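Local structure of FAD-dependent pyridine nucleotide-disulphide oxidoreductase (3IWA) at residues A125-V130 against V138-N143. The protein probably catalyses FAD-dependent redox reactions with NADH or NADPH as the electron donor. Residues are numbered along the deposited sequence; the frame is centred on the assembly and turned at random.
Sequences ANRPPV and VTPVTN
The methyl group of A125 presses against the ring of P140, with CB of A125 3.5 Å from CB of P140, a little tighter than usual for two carbons. The same methyl also borders the side chain of T142, whose CG2 lies 4.0 Å from CB of A125 and comes still closer to the backbone, 3.3 Å from N of A125. T142 turns this methyl to A125 because CG2 stands opposite its own carbonyl carbon, whereas OG1 (chi1 66°) sits between the backbone N and that carbon and has a hydrogen-bond partner of its own. A125 thus meets carbon from both P140 and T142.

R127 reaches the strand from farther along the loop. Its chain bends at chi2 (132°) and then runs nearly extended, which carries the guanidinium obliquely across the proline ring. NH2 of R127 lies 4.1 Å from CG of P140, while NH1 stays 3.8 Å from O of V138, too long for a bond; NH1 makes a weak hydrogen bond to O of M133, in the connection between the two segments. Beside it, V138 adds one branch, CG1, 4.3 Å from NH1 of R127. The contact is therefore van der Waals throughout, carbon on carbon at A125 and a charged guanidinium resting by P140 and V138 at R127.

On the other side, T139 and, just past the strand, V141 pack on helix 144-153, which N143 N-caps through a bond from OD1 to N of E146. Strand 138-140, paired in parallel with 249-252, forms one edge of a five-stranded parallel sheet, and the contact sets the end of strand 123-125 and the loop that follows over the sheet face turned away from helix 144-153, at this border strand, in what is probably the Rossmann-like NAD(P)-binding domain of this flavoprotein family.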
loop_
_atom_site.group_PDB
_atom_site.type_symbol
_atom_site.label_atom_id
_atom_site.label_comp_id
_atom_site.label_asym_id
_atom_site.label_seq_id
_atom_site.Cartn_x
_atom_site.Cartn_y
_atom_site.Cartn_z
ATOM N N ALA A 125 24.436 11.457 -18.501
ATOM C CA ALA A 125 24.815 12.136 -17.279
ATOM C C ALA A 125 25.027 13.627 -17.547
ATOM O O ALA A 125 25.657 14.017 -18.555
ATOM C CB ALA A 125 26.076 11.489 -16.667
ATOM N N ASN A 126 24.440 14.457 -16.686
ATOM C CA ASN A 126 24.770 15.879 -16.679
ATOM C C ASN A 126 26.237 16.038 -16.207
ATOM O O ASN A 126 26.675 15.452 -15.189
ATOM C CB ASN A 126 23.823 16.677 -15.777
ATOM C CG ASN A 126 22.416 16.861 -16.376
ATOM O OD1 ASN A 126 22.137 16.494 -17.520
ATOM N ND2 ASN A 126 21.527 17.454 -15.584
ATOM N N ARG A 127 26.993 16.813 -16.970
ATOM C CA ARG A 127 28.429 16.975 -16.720
ATOM C C ARG A 127 28.691 18.447 -16.482
ATOM O O ARG A 127 28.403 19.244 -17.352
ATOM C CB ARG A 127 29.216 16.474 -17.935
ATOM C CG ARG A 127 30.291 15.479 -17.602
ATOM C CD ARG A 127 30.239 14.271 -18.521
ATOM N NE ARG A 127 31.435 13.446 -18.325
ATOM C CZ ARG A 127 31.550 12.168 -18.677
ATOM N NH1 ARG A 127 32.689 11.522 -18.440
ATOM N NH2 ARG A 127 30.536 11.532 -19.252
ATOM N N PRO A 128 29.196 18.816 -15.284
ATOM C CA PRO A 128 29.567 20.203 -15.012
ATOM C C PRO A 128 30.601 20.705 -16.022
ATOM O O PRO A 128 31.522 19.964 -16.354
ATOM C CB PRO A 128 30.206 20.137 -13.624
ATOM C CG PRO A 128 29.687 18.938 -13.010
ATOM C CD PRO A 128 29.438 17.958 -14.113
ATOM N N PRO A 129 30.442 21.953 -16.508
ATOM C CA PRO A 129 31.367 22.513 -17.509
ATOM C C PRO A 129 32.672 22.967 -16.856
ATOM O O PRO A 129 32.988 24.167 -16.804
ATOM C CB PRO A 129 30.584 23.679 -18.103
ATOM C CG PRO A 129 29.670 24.126 -16.959
ATOM C CD PRO A 129 29.436 22.938 -16.067
ATOM N N VAL A 130 33.405 21.966 -16.381
ATOM C CA VAL A 130 34.604 22.131 -15.594
ATOM C C VAL A 130 35.714 21.271 -16.184
ATOM O O VAL A 130 35.473 20.290 -16.898
ATOM C CB VAL A 130 34.404 21.689 -14.120
ATOM C CG1 VAL A 130 33.345 22.548 -13.420
ATOM C CG2 VAL A 130 34.044 20.225 -14.055
ATOM N N VAL A 138 36.470 8.839 -14.213
ATOM C CA VAL A 138 35.294 9.673 -14.051
ATOM C C VAL A 138 34.120 8.966 -14.730
ATOM O O VAL A 138 34.010 8.937 -15.965
ATOM C CB VAL A 138 35.491 11.089 -14.654
ATOM C CG1 VAL A 138 34.243 11.929 -14.474
ATOM C CG2 VAL A 138 36.702 11.799 -14.029
ATOM N N THR A 139 33.237 8.393 -13.915
ATOM C CA THR A 139 32.257 7.456 -14.420
ATOM C C THR A 139 30.826 7.915 -14.249
ATOM O O THR A 139 30.327 7.931 -13.137
ATOM C CB THR A 139 32.378 6.134 -13.712
ATOM O OG1 THR A 139 33.753 5.867 -13.450
ATOM C CG2 THR A 139 31.778 5.030 -14.562
ATOM N N PRO A 140 30.141 8.212 -15.371
ATOM C CA PRO A 140 28.738 8.569 -15.321
ATOM C C PRO A 140 27.950 7.337 -14.939
ATOM O O PRO A 140 28.294 6.246 -15.373
ATOM C CB PRO A 140 28.414 8.938 -16.777
ATOM C CG PRO A 140 29.285 8.032 -17.589
ATOM C CD PRO A 140 30.559 7.852 -16.743
ATOM N N VAL A 141 26.931 7.506 -14.107
ATOM C CA VAL A 141 25.981 6.423 -13.816
ATOM C C VAL A 141 24.559 6.998 -13.875
ATOM O O VAL A 141 24.168 7.768 -13.004
ATOM C CB VAL A 141 26.282 5.780 -12.443
ATOM C CG1 VAL A 141 25.231 4.718 -12.099
ATOM C CG2 VAL A 141 27.699 5.201 -12.457
ATOM N N THR A 142 23.822 6.660 -14.933
ATOM C CA THR A 142 22.507 7.276 -15.211
ATOM C C THR A 142 21.309 6.415 -14.815
ATOM O O THR A 142 20.166 6.850 -14.909
ATOM C CB THR A 142 22.334 7.608 -16.727
ATOM O OG1 THR A 142 22.300 6.385 -17.501
ATOM C CG2 THR A 142 23.451 8.549 -17.221
ATOM N N ASN A 143 21.565 5.179 -14.427
ATOM C CA ASN A 143 20.491 4.265 -14.054
ATOM C C ASN A 143 21.026 3.124 -13.184
ATOM O O ASN A 143 22.240 2.897 -13.093
ATOM C CB ASN A 143 19.745 3.742 -15.308
ATOM C CG ASN A 143 20.620 2.854 -16.198
ATOM O OD1 ASN A 143 21.140 1.839 -15.750
ATOM N ND2 ASN A 143 20.758 3.227 -17.464
#